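Local coordinates for protein type-iv like pilin ttha1219 (Thermus thermophilus, PDB 5G23) that is a type IV-like pilin, structurally similar to type II secretion pseudopilins and probably involved in natural competence and DNA uptake, at residues Q141-R146 and R220-K225. Numbering follows the deposited sequence.
Sequences QVEAFR and RLRAEK
Glu143 and Arg222 meet across a gap between strands that are not neighbours in their sheet, and a bidentate salt bridge spans the distance between backbones whose nearest CA atoms, those of Glu143 and Arg222, stay 9.5 Å apart. Arg222 presents its side edge: NE gives a nearly straight hydrogen bond to Glu143 OE1 (2.8 Å, 167°), and NH2 bonds OE2 of the same carboxylate at 2.9 Å. Each oxygen accepts through its syn lone pair, and with the two planes only 29° apart the carboxylate and guanidinium lie almost flat with one another. The pair exemplifies a side-on carboxylate-guanidinium bridge joining second-neighbour strands across the face of the strand between them. Length comes from straight chains, Glu143 being extended beyond CG and Arg222 from CG to NE. Asp218 pairs with Arg222 NH1, so the arginine lies between two acids. A leucine in place of Arg222 would probably leave both Glu143 and Asp218 without their cationic mate and the carboxylate of Glu143 freer to turn. Beside this pair, Arg220 bends at chi3 (69°) and sets NH2 3.6 Å from Gln141 CG, a looser contact with the aliphatic part of the glutamine. Ser183 OG bonds both Glu143 OE2 and Arg220 NE, linking the two arms of the contact; Arg220 NH2 bonds the carbonyl of Glu139, whereas the Gln141 amide turns away to Asp138 O. The bridge thus passes over strand 173-184, which separates strands 141-151 and 221-230 in the antiparallel sheet; Glu143 and Ala144 form a classic bulge opposite Leu181, and Leu221 and Ala223 pack against helix 44-61.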
loop_
_atom_site.group_PDB
_atom_site.type_symbol
_atom_site.label_atom_id
_atom_site.label_comp_id
_atom_site.label_asym_id
_atom_site.label_seq_id
_atom_site.Cartn_x
_atom_site.Cartn_y
_atom_site.Cartn_z
ATOM N N GLN B 141 10.125 5.757 14.741
ATOM C CA GLN B 141 9.612 4.911 15.829
ATOM C C GLN B 141 8.133 4.960 15.839
ATOM O O GLN B 141 7.530 6.064 15.917
ATOM C CB GLN B 141 10.144 5.400 17.183
ATOM C CG GLN B 141 11.638 5.135 17.329
ATOM C CD GLN B 141 11.921 3.678 17.540
ATOM O OE1 GLN B 141 11.337 3.023 18.431
ATOM N NE2 GLN B 141 12.812 3.142 16.736
ATOM N N VAL B 142 7.498 3.797 15.760
ATOM C CA VAL B 142 6.050 3.683 15.905
ATOM C C VAL B 142 5.794 3.597 17.403
ATOM O O VAL B 142 6.124 2.603 18.003
ATOM C CB VAL B 142 5.487 2.477 15.073
ATOM C CG1 VAL B 142 3.990 2.325 15.287
ATOM C CG2 VAL B 142 5.746 2.724 13.598
ATOM N N GLU B 143 5.190 4.646 17.967
ATOM C CA GLU B 143 4.979 4.770 19.423
ATOM C C GLU B 143 3.601 4.234 19.853
ATOM O O GLU B 143 3.393 3.943 21.027
ATOM C CB GLU B 143 5.112 6.192 19.847
ATOM C CG GLU B 143 6.564 6.628 19.619
ATOM C CD GLU B 143 6.838 8.055 19.989
ATOM O OE1 GLU B 143 5.903 8.848 20.275
ATOM O OE2 GLU B 143 8.019 8.387 19.928
ATOM N N ALA B 144 2.687 4.107 18.911
ATOM C CA ALA B 144 1.343 3.549 19.202
ATOM C C ALA B 144 0.674 3.019 17.977
ATOM O O ALA B 144 0.745 3.647 16.900
ATOM C CB ALA B 144 0.470 4.602 19.892
ATOM N N PHE B 145 0.053 1.848 18.115
ATOM C CA PHE B 145 -0.780 1.233 17.096
ATOM C C PHE B 145 -1.991 0.740 17.851
ATOM O O PHE B 145 -1.887 0.060 18.848
ATOM C CB PHE B 145 -0.117 0.077 16.305
ATOM C CG PHE B 145 -0.991 -0.593 15.287
ATOM C CD1 PHE B 145 -1.650 0.112 14.324
ATOM C CD2 PHE B 145 -1.109 -1.990 15.253
ATOM C CE1 PHE B 145 -2.465 -0.532 13.375
ATOM C CE2 PHE B 145 -1.929 -2.668 14.314
ATOM C CZ PHE B 145 -2.564 -1.921 13.343
ATOM N N ARG B 146 -3.142 1.260 17.442
ATOM C CA ARG B 146 -4.432 0.967 18.138
ATOM C C ARG B 146 -5.418 0.551 17.091
ATOM O O ARG B 146 -5.475 1.131 15.950
ATOM C CB ARG B 146 -4.998 2.185 18.902
ATOM C CG ARG B 146 -4.105 2.746 19.956
ATOM C CD ARG B 146 -3.953 1.763 21.124
ATOM N NE ARG B 146 -3.256 2.458 22.199
ATOM C CZ ARG B 146 -1.946 2.407 22.386
ATOM N NH1 ARG B 146 -1.158 1.676 21.591
ATOM N NH2 ARG B 146 -1.391 3.174 23.337
ATOM N N ARG B 220 11.440 15.304 19.615
ATOM C CA ARG B 220 11.229 14.650 18.286
ATOM C C ARG B 220 10.004 15.180 17.559
ATOM O O ARG B 220 9.029 15.648 18.189
ATOM C CB ARG B 220 11.140 13.150 18.457
ATOM C CG ARG B 220 12.488 12.545 18.798
ATOM C CD ARG B 220 12.366 11.119 19.221
ATOM N NE ARG B 220 11.991 10.225 18.151
ATOM C CZ ARG B 220 12.814 9.458 17.433
ATOM N NH1 ARG B 220 14.098 9.577 17.522
ATOM N NH2 ARG B 220 12.319 8.615 16.555
ATOM N N LEU B 221 10.036 15.120 16.236
ATOM C CA LEU B 221 8.847 15.435 15.441
ATOM C C LEU B 221 7.876 14.258 15.527
ATOM O O LEU B 221 8.276 13.127 15.264
ATOM C CB LEU B 221 9.234 15.654 13.984
ATOM C CG LEU B 221 8.198 16.085 12.958
ATOM C CD1 LEU B 221 8.807 16.761 11.744
ATOM C CD2 LEU B 221 7.537 14.840 12.436
ATOM N N ARG B 222 6.622 14.550 15.821
ATOM C CA ARG B 222 5.572 13.542 15.913
ATOM C C ARG B 222 4.465 13.796 14.932
ATOM O O ARG B 222 4.153 14.959 14.626
ATOM C CB ARG B 222 5.007 13.437 17.302
ATOM C CG ARG B 222 5.893 12.637 18.209
ATOM C CD ARG B 222 5.423 12.534 19.666
ATOM N NE ARG B 222 6.417 11.629 20.275
ATOM C CZ ARG B 222 7.644 11.970 20.689
ATOM N NH1 ARG B 222 7.997 13.238 20.887
ATOM N NH2 ARG B 222 8.512 11.023 21.015
ATOM N N ALA B 223 3.932 12.708 14.380
ATOM C CA ALA B 223 2.740 12.783 13.507
ATOM C C ALA B 223 1.866 11.550 13.799
ATOM O O ALA B 223 2.369 10.527 14.262
ATOM C CB ALA B 223 3.124 12.791 12.066
ATOM N N GLU B 224 0.587 11.715 13.583
ATOM C CA GLU B 224 -0.379 10.638 13.852
ATOM C C GLU B 224 -1.399 10.529 12.759
ATOM O O GLU B 224 -1.572 11.434 11.932
ATOM C CB GLU B 224 -1.075 10.876 15.195
ATOM C CG GLU B 224 -2.020 12.113 15.132
ATOM C CD GLU B 224 -2.649 12.502 16.439
ATOM O OE1 GLU B 224 -2.441 11.817 17.488
ATOM O OE2 GLU B 224 -3.319 13.579 16.436
ATOM N N LYS B 225 -2.076 9.381 12.698
ATOM C CA LYS B 225 -3.067 9.214 11.740
ATOM C C LYS B 225 -4.140 8.272 12.294
ATOM O O LYS B 225 -3.827 7.234 12.823
ATOM C CB LYS B 225 -2.532 8.676 10.430
ATOM C CG LYS B 225 -3.560 8.876 9.307
ATOM C CD LYS B 225 -3.012 8.379 8.010
ATOM C CE LYS B 225 -4.035 8.507 6.899
ATOM N NZ LYS B 225 -4.181 9.935 6.521
#